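Local coordinates for protein sesquisabinene B synthase 2 (Santalum album, PDB 6A2A) that probably cyclises farnesyl diphosphate to the sesquiterpene sesquisabinene B, as a magnesium- or manganese-dependent plant terpene synthase, at residues A[93-98]-A[293-298]; A[299-304]-A[428-433]; A[509-514]-A[520-525]. All blocks are in the same frame, centred on the assembly; numbering follows the deposited sequence.

Contact 1 of 3, residues A[93-98]-A[293-298]; sequences LKYQFE and LFEPNL
Tyr95 and Glu295 bring the two backbones nearest, their CA atoms 7.6 Å apart, where a short 3-10 turn between helices 78-90 and 98-110 faces the loop that joins helix 281-292 to helix 299-321. The phenol of Tyr95 carries the contact. Phe294 sends the CE1-CZ edge of its ring against one face of the tyrosine, CZ lying 3.7 Å from CD1 of Tyr95. The planes stand at 90° with centroids 5.2 Å apart, a T-shaped (edge-to-face) pair in which slightly positive ring hydrogens meet a pi cloud. In both residues CG sits between the backbone N and the carbonyl carbon, chi1 79° for Tyr95 and 74° for Phe294, and from these positions the two rings converge. Glu295 and Pro296 approach the phenol obliquely: the methylene CG of Glu295 comes to 4.1 Å from CD2 of Tyr95, and CD of Pro296 to 4.2 Å from its CE2.

Terpene synthases of this plant subfamily pair an N-terminal alpha-helical domain with a C-terminal metal-binding one, and here a loop from each family region meets the other. Tyrosine suits such a border because its ring packs on apolar atoms while its hydroxyl keeps a polar partner, here Asp248 of helix 239-270. Gln96 covers the same ring from behind: its CG stands 3.5 Å above the ring plane, toward the rim, on the face opposite Phe294, and its amide NE2 also reaches Asp248. Glu295 folds back at chi2, so its carboxyl carbon lies over one face of the Phe294 ring, toward the rim, and OE1 takes a weak bond from Phe294 N. Away from the ring pair, a salt bridge within segment 93-98 spans from Lys94 in the 3-10 turn to Glu98, the first residue of helix 98-110.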
# COMPACT_ATOMS: atom_id res chain seq x y z
N LEU A 93 -27.54 -5.09 -12.44
CA LEU A 93 -27.06 -4.51 -13.67
C LEU A 93 -27.51 -3.11 -14.01
O LEU A 93 -27.11 -2.59 -14.99
CB LEU A 93 -27.43 -5.42 -14.83
CG LEU A 93 -26.93 -6.84 -14.79
CD1 LEU A 93 -27.65 -7.69 -15.82
CD2 LEU A 93 -25.44 -6.89 -14.98
N LYS A 94 -28.34 -2.51 -13.20
CA LYS A 94 -28.79 -1.15 -13.53
C LYS A 94 -27.59 -0.22 -13.80
O LYS A 94 -27.69 0.68 -14.64
CB LYS A 94 -29.70 -0.59 -12.44
CG LYS A 94 -30.48 0.64 -12.88
CD LYS A 94 -31.68 1.00 -12.02
CE LYS A 94 -31.34 1.89 -10.86
NZ LYS A 94 -31.07 3.28 -11.32
N TYR A 95 -26.47 -0.39 -13.08
CA TYR A 95 -25.31 0.53 -13.24
C TYR A 95 -24.74 0.46 -14.66
O TYR A 95 -24.09 1.43 -15.11
CB TYR A 95 -24.22 0.25 -12.21
CG TYR A 95 -23.33 -0.93 -12.54
CD1 TYR A 95 -23.79 -2.24 -12.46
CD2 TYR A 95 -22.05 -0.74 -13.02
CE1 TYR A 95 -22.98 -3.30 -12.84
CE2 TYR A 95 -21.22 -1.78 -13.34
CZ TYR A 95 -21.71 -3.07 -13.30
OH TYR A 95 -20.87 -4.07 -13.65
N GLN A 96 -24.97 -0.65 -15.37
CA GLN A 96 -24.54 -0.76 -16.77
C GLN A 96 -25.56 -0.18 -17.77
O GLN A 96 -25.19 0.02 -18.92
CB GLN A 96 -24.28 -2.22 -17.16
CG GLN A 96 -23.10 -2.91 -16.51
CD GLN A 96 -21.77 -2.54 -17.12
OE1 GLN A 96 -21.65 -1.47 -17.72
NE2 GLN A 96 -20.76 -3.35 -16.90
N PHE A 97 -26.77 0.15 -17.37
CA PHE A 97 -27.86 0.48 -18.32
C PHE A 97 -28.63 1.67 -17.79
O PHE A 97 -29.80 1.76 -17.98
CB PHE A 97 -28.77 -0.75 -18.54
CG PHE A 97 -28.03 -1.93 -19.10
CD1 PHE A 97 -27.52 -1.92 -20.40
CD2 PHE A 97 -27.86 -3.09 -18.35
CE1 PHE A 97 -26.80 -2.99 -20.90
CE2 PHE A 97 -27.16 -4.16 -18.87
CZ PHE A 97 -26.65 -4.13 -20.15
N GLU A 98 -27.96 2.65 -17.15
CA GLU A 98 -28.69 3.67 -16.43
C GLU A 98 -29.55 4.52 -17.40
O GLU A 98 -30.70 4.83 -17.11
CB GLU A 98 -27.72 4.59 -15.68
CG GLU A 98 -27.03 3.92 -14.51
CD GLU A 98 -27.86 3.71 -13.26
OE1 GLU A 98 -29.07 4.03 -13.25
OE2 GLU A 98 -27.28 3.18 -12.27
N LEU A 293 -21.19 0.25 -1.69
CA LEU A 293 -20.88 0.62 -3.08
C LEU A 293 -20.11 -0.56 -3.66
O LEU A 293 -19.12 -1.00 -3.12
CB LEU A 293 -20.13 1.97 -3.17
CG LEU A 293 -18.66 2.03 -2.73
CD1 LEU A 293 -18.07 3.41 -2.90
CD2 LEU A 293 -18.43 1.61 -1.28
N PHE A 294 -20.63 -1.13 -4.78
CA PHE A 294 -20.01 -2.29 -5.37
C PHE A 294 -19.35 -1.97 -6.73
O PHE A 294 -18.51 -2.76 -7.22
CB PHE A 294 -21.03 -3.43 -5.55
CG PHE A 294 -21.98 -3.15 -6.70
CD1 PHE A 294 -21.62 -3.47 -7.98
CD2 PHE A 294 -23.19 -2.51 -6.48
CE1 PHE A 294 -22.47 -3.18 -9.04
CE2 PHE A 294 -24.00 -2.13 -7.55
CZ PHE A 294 -23.65 -2.52 -8.81
N GLU A 295 -19.71 -0.85 -7.37
CA GLU A 295 -19.28 -0.61 -8.75
C GLU A 295 -17.76 -0.55 -8.88
O GLU A 295 -17.04 0.11 -8.15
CB GLU A 295 -19.90 0.67 -9.31
CG GLU A 295 -21.40 0.68 -9.27
CD GLU A 295 -22.15 1.10 -8.01
OE1 GLU A 295 -21.63 0.98 -6.87
OE2 GLU A 295 -23.35 1.41 -8.18
N PRO A 296 -17.22 -1.24 -9.90
CA PRO A 296 -15.83 -1.16 -10.17
C PRO A 296 -15.26 0.26 -10.26
O PRO A 296 -14.10 0.47 -9.76
CB PRO A 296 -15.66 -1.82 -11.53
CG PRO A 296 -16.78 -2.78 -11.60
CD PRO A 296 -17.89 -2.23 -10.74
N ASN A 297 -16.00 1.22 -10.81
CA ASN A 297 -15.39 2.51 -11.07
C ASN A 297 -15.23 3.30 -9.76
O ASN A 297 -14.68 4.40 -9.79
CB ASN A 297 -16.16 3.35 -12.08
CG ASN A 297 -15.87 2.93 -13.52
OD1 ASN A 297 -14.88 2.26 -13.80
ND2 ASN A 297 -16.75 3.33 -14.42
N LEU A 298 -15.75 2.77 -8.66
CA LEU A 298 -15.57 3.40 -7.35
C LEU A 298 -14.63 2.56 -6.48
O LEU A 298 -14.71 2.71 -5.24
CB LEU A 298 -16.93 3.55 -6.67
CG LEU A 298 -17.77 4.73 -7.17
CD1 LEU A 298 -19.21 4.64 -6.71
CD2 LEU A 298 -17.12 6.01 -6.70

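Contact 2 of 3, residues A[299-304]-A[428-433]; sequences GEVREM and LLTVEN
Leu429 packs against Val301 and Met304, residues three apart on one side of helix 299-321, with its methyls on Met304 and its CB on Val301. Its CD1 lies 3.9 Å from CE of Met304 and 4.0 Å from the sulfur SD, while CD2 is only slightly farther from the same two atoms, so the thioether end lies against both methyls of the leucine fork. Met304 reaches it by an extended chain that turns at chi3 (-86°), bringing CE round to the leucine. CG2 of Val301 meets CB of Leu429 at 4.2 Å and the methyl CG2 of Thr430 at 3.9 Å. An alanine in place of Met304 would take away CG, SD and CE, and would probably leave Leu429 CD2 without this partner and CD1 with CB alone, opening a gap beside the fork.

Two helices of the metal-binding, all-helical terpene synthase domain are joined here, the first turns of helix 299-321 against the last turn of helix 419-430. Branched Val301 suits the close approach, its CA 6.7 Å from that of Leu429, whereas the long unbranched methionine can bend at its end to lay SD and CE along the leucine methyls. Trp367 of helix 348-372 packs on both Met304 and Leu429. Thr430 divides its roles: its methyl meets Val301, while OG1 (chi1 60°) hydrogen-bonds Ser426 O one turn back.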
# COMPACT_ATOMS: atom_id res chain seq x y z
N GLY A 299 -13.73 1.77 -7.07
CA GLY A 299 -12.77 0.94 -6.35
C GLY A 299 -11.95 1.69 -5.31
O GLY A 299 -11.80 1.25 -4.18
N GLU A 300 -11.31 2.79 -5.71
CA GLU A 300 -10.45 3.49 -4.75
C GLU A 300 -11.24 3.99 -3.53
O GLU A 300 -10.68 3.95 -2.40
CB GLU A 300 -9.75 4.69 -5.40
CG GLU A 300 -8.53 4.25 -6.17
CD GLU A 300 -7.67 5.43 -6.59
OE1 GLU A 300 -8.09 6.15 -7.51
OE2 GLU A 300 -6.67 5.67 -5.90
N VAL A 301 -12.40 4.55 -3.77
CA VAL A 301 -13.24 5.06 -2.70
C VAL A 301 -13.64 3.89 -1.81
O VAL A 301 -13.59 3.98 -0.56
CB VAL A 301 -14.46 5.80 -3.25
CG1 VAL A 301 -15.48 6.13 -2.17
CG2 VAL A 301 -14.02 7.06 -3.98
N ARG A 302 -14.09 2.82 -2.42
CA ARG A 302 -14.48 1.64 -1.66
C ARG A 302 -13.33 1.11 -0.80
O ARG A 302 -13.56 0.74 0.38
CB ARG A 302 -14.98 0.55 -2.63
CG ARG A 302 -15.19 -0.78 -1.97
CD ARG A 302 -16.03 -1.75 -2.80
NE ARG A 302 -15.48 -1.98 -4.16
CZ ARG A 302 -15.90 -1.33 -5.28
NH1 ARG A 302 -16.97 -0.53 -5.28
NH2 ARG A 302 -15.23 -1.51 -6.40
N GLU A 303 -12.11 1.07 -1.33
CA GLU A 303 -10.96 0.62 -0.50
C GLU A 303 -10.81 1.55 0.73
O GLU A 303 -10.53 1.09 1.84
CB GLU A 303 -9.69 0.55 -1.34
CG GLU A 303 -9.65 -0.68 -2.24
CD GLU A 303 -8.42 -0.77 -3.16
OE1 GLU A 303 -7.30 -0.58 -2.66
OE2 GLU A 303 -8.58 -1.08 -4.37
N MET A 304 -10.93 2.87 0.53
CA MET A 304 -10.68 3.78 1.60
C MET A 304 -11.82 3.61 2.62
O MET A 304 -11.56 3.65 3.87
CB MET A 304 -10.52 5.21 1.11
CG MET A 304 -9.14 5.47 0.49
SD MET A 304 -8.95 7.17 -0.05
CE MET A 304 -9.68 7.07 -1.70
N LEU A 428 -16.46 13.62 1.07
CA LEU A 428 -15.14 14.21 0.82
C LEU A 428 -14.48 13.65 -0.45
O LEU A 428 -13.88 14.41 -1.27
CB LEU A 428 -14.24 13.94 2.02
CG LEU A 428 -12.75 14.17 1.79
CD1 LEU A 428 -12.43 15.63 1.63
CD2 LEU A 428 -11.92 13.58 2.93
N LEU A 429 -14.55 12.35 -0.62
CA LEU A 429 -13.81 11.65 -1.67
C LEU A 429 -14.52 11.67 -3.02
O LEU A 429 -13.88 11.26 -4.01
CB LEU A 429 -13.60 10.19 -1.25
CG LEU A 429 -12.73 10.00 -0.00
CD1 LEU A 429 -12.68 8.54 0.39
CD2 LEU A 429 -11.31 10.50 -0.25
N THR A 430 -15.80 12.06 -3.06
CA THR A 430 -16.56 11.99 -4.33
C THR A 430 -17.20 13.30 -4.75
O THR A 430 -17.45 13.44 -5.98
CB THR A 430 -17.67 10.93 -4.26
OG1 THR A 430 -18.58 11.27 -3.19
CG2 THR A 430 -17.06 9.56 -4.09
N VAL A 431 -17.56 14.21 -3.85
CA VAL A 431 -18.23 15.48 -4.22
C VAL A 431 -17.37 16.27 -5.23
O VAL A 431 -16.14 16.29 -5.16
CB VAL A 431 -18.55 16.36 -2.99
CG1 VAL A 431 -17.30 17.04 -2.44
CG2 VAL A 431 -19.64 17.38 -3.31
N GLU A 432 -18.01 16.88 -6.22
CA GLU A 432 -17.24 17.79 -7.12
C GLU A 432 -16.89 19.06 -6.35
O GLU A 432 -17.72 19.61 -5.66
CB GLU A 432 -18.06 18.15 -8.37
CG GLU A 432 -18.20 17.00 -9.37
CD GLU A 432 -16.93 16.22 -9.73
OE1 GLU A 432 -16.90 14.99 -9.50
OE2 GLU A 432 -15.97 16.84 -10.26
N ASN A 433 -15.64 19.50 -6.45
CA ASN A 433 -15.20 20.77 -5.83
C ASN A 433 -15.42 20.79 -4.30
O ASN A 433 -16.15 21.64 -3.79
CB ASN A 433 -15.90 21.95 -6.49
CG ASN A 433 -15.67 21.98 -7.99
OD1 ASN A 433 -14.53 21.94 -8.44
ND2 ASN A 433 -16.75 22.03 -8.75

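Contact 3 of 3, residues A[509-514]-A[520-525]; sequences KCLFEP and PFLSFT
A helix-loop-helix connection in the all-helical terpene synthase fold brings these segments together: a type I beta turn, Cys510 to Glu513, follows the helix 489-510 region, and a short loop later helix 521-535 begins. Leu522, on the first turn of the second helix, is the hub. Its methyl CD2 lies 3.6 Å from CB of Pro514 and 4.3 Å from CD2 of Leu511, so a single leucine branch meets both the turn and the proline that follows it. The leucine fork gets there with CG anti to its carbonyl carbon, beside the backbone N (chi1 -70°), which carries the methyls out from the helix toward the preceding loop. Backbones stay well apart, the nearest CA atoms, Pro514 and Leu522, being 7.8 Å from each other.

Residue types fit their places. Proline suits this loop position, where its missing N-H costs no helical bond, and its ring gives the leucine a rigid apolar surface; the longer Leu511 comes to the methyl from the side of the turn. Phe448 of helix 447-462 touches both Leu511 and Leu522, adding an aromatic wall to this small, largely surface-lying cluster. In the turn itself Glu513 N bonds Cys510 O at 2.9 Å.

Pro520, preceded by a cis peptide bond, leads into the second helix, and its carbonyl oxygen accepts from Phe524 N while lying over one face of the Phe524 ring, toward the rim. At the next residue, Phe521 O is held by two donors of Thr525: the backbone N and the hydroxyl OG1 come from opposite faces of the carbonyl plane. That OG1, 3.1 Å from Phe521 O and 36° out of its plane, also lies 3.2 Å above the plane of the Phe521 ring, toward its rim.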
# COMPACT_ATOMS: atom_id res chain seq x y z
N LYS A 509 -38.66 10.20 0.84
CA LYS A 509 -39.17 11.55 0.43
C LYS A 509 -38.00 12.51 0.14
O LYS A 509 -38.05 13.29 -0.85
CB LYS A 509 -40.12 12.13 1.46
CG LYS A 509 -40.90 13.36 0.97
CD LYS A 509 -41.97 13.77 1.92
CE LYS A 509 -42.88 14.84 1.35
NZ LYS A 509 -44.15 14.91 2.15
N CYS A 510 -36.91 12.39 0.90
CA CYS A 510 -35.73 13.26 0.66
C CYS A 510 -35.26 13.08 -0.79
O CYS A 510 -34.86 14.04 -1.41
CB CYS A 510 -34.56 13.03 1.63
SG CYS A 510 -34.80 13.50 3.36
N LEU A 511 -35.33 11.87 -1.40
CA LEU A 511 -34.87 11.67 -2.76
C LEU A 511 -35.75 12.38 -3.80
O LEU A 511 -35.36 12.44 -4.95
CB LEU A 511 -34.82 10.18 -3.06
CG LEU A 511 -33.86 9.36 -2.19
CD1 LEU A 511 -33.95 7.89 -2.53
CD2 LEU A 511 -32.44 9.86 -2.36
N PHE A 512 -36.94 12.83 -3.44
CA PHE A 512 -37.77 13.59 -4.37
C PHE A 512 -37.50 15.09 -4.19
O PHE A 512 -38.08 15.89 -4.92
CB PHE A 512 -39.24 13.25 -4.15
CG PHE A 512 -39.71 12.10 -4.99
CD1 PHE A 512 -39.27 10.81 -4.71
CD2 PHE A 512 -40.59 12.29 -6.05
CE1 PHE A 512 -39.71 9.74 -5.46
CE2 PHE A 512 -41.02 11.21 -6.81
CZ PHE A 512 -40.57 9.94 -6.52
N GLU A 513 -36.64 15.46 -3.24
CA GLU A 513 -35.98 16.82 -3.26
C GLU A 513 -34.57 16.69 -2.68
O GLU A 513 -34.34 17.03 -1.50
CB GLU A 513 -36.80 17.84 -2.47
CG GLU A 513 -37.16 17.39 -1.06
CD GLU A 513 -38.64 17.09 -0.83
OE1 GLU A 513 -39.11 16.06 -1.36
OE2 GLU A 513 -39.30 17.87 -0.13
N PRO A 514 -33.62 16.12 -3.46
CA PRO A 514 -32.36 15.76 -2.79
C PRO A 514 -31.31 16.89 -2.71
O PRO A 514 -30.27 16.74 -2.04
CB PRO A 514 -31.85 14.62 -3.69
CG PRO A 514 -32.18 15.12 -5.09
CD PRO A 514 -33.55 15.76 -4.90
N PRO A 520 -22.46 10.21 -6.44
CA PRO A 520 -22.88 8.94 -5.86
C PRO A 520 -23.23 8.97 -4.36
O PRO A 520 -23.71 7.97 -3.80
CB PRO A 520 -21.65 8.04 -6.02
CG PRO A 520 -20.51 9.02 -5.94
CD PRO A 520 -21.03 10.26 -6.65
N PHE A 521 -23.10 10.11 -3.72
CA PHE A 521 -23.45 10.27 -2.30
C PHE A 521 -24.93 9.96 -2.00
O PHE A 521 -25.18 9.34 -1.00
CB PHE A 521 -23.11 11.67 -1.78
CG PHE A 521 -23.30 11.80 -0.29
CD1 PHE A 521 -22.42 11.18 0.58
CD2 PHE A 521 -24.36 12.48 0.23
CE1 PHE A 521 -22.60 11.29 1.95
CE2 PHE A 521 -24.53 12.62 1.60
CZ PHE A 521 -23.66 12.00 2.46
N LEU A 522 -25.89 10.28 -2.89
CA LEU A 522 -27.24 9.90 -2.64
C LEU A 522 -27.37 8.38 -2.48
O LEU A 522 -28.09 7.91 -1.61
CB LEU A 522 -28.08 10.34 -3.85
CG LEU A 522 -28.27 11.83 -4.01
CD1 LEU A 522 -28.92 12.09 -5.37
CD2 LEU A 522 -29.08 12.43 -2.88
N SER A 523 -26.72 7.64 -3.34
CA SER A 523 -26.75 6.16 -3.25
C SER A 523 -26.04 5.64 -1.99
O SER A 523 -26.56 4.69 -1.36
CB SER A 523 -26.15 5.55 -4.46
OG SER A 523 -27.03 5.75 -5.55
N PHE A 524 -24.91 6.25 -1.62
CA PHE A 524 -24.13 5.79 -0.46
C PHE A 524 -25.02 5.89 0.78
O PHE A 524 -24.98 5.01 1.63
CB PHE A 524 -22.87 6.63 -0.20
CG PHE A 524 -21.80 6.64 -1.25
CD1 PHE A 524 -21.75 5.69 -2.27
CD2 PHE A 524 -20.83 7.64 -1.26
CE1 PHE A 524 -20.75 5.73 -3.23
CE2 PHE A 524 -19.84 7.67 -2.21
CZ PHE A 524 -19.79 6.72 -3.21
N THR A 525 -25.76 6.99 0.89
CA THR A 525 -26.51 7.29 2.10
C THR A 525 -27.63 6.26 2.31
O THR A 525 -27.94 5.87 3.41
CB THR A 525 -27.00 8.74 2.06
OG1 THR A 525 -25.86 9.60 2.00
CG2 THR A 525 -27.81 9.13 3.26

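In the fold
The three contacts touch one another pairwise, the loop 293-298 joining contact 1 to both others. Contacts 1 and 2 have centres about 15 Å apart, and the centre of contact 3 lies about 17 Å from each. Arg302, on the helix of contact 2, reaches back into contact 1, where its NH1 probably bonds Glu295 O at 2.9 Å and Leu293 O at 3.1 Å. Phe524 is shared: its CE1 meets Leu293 CD1 at 3.6 Å and its CE2 meets Thr430 CG2 at 3.9 Å, binding contact 3 to both others. All three lie away from the magnesium-binding residues, yet helix 299-321 of contact 2 continues to two of them, Asp316 and Asp320.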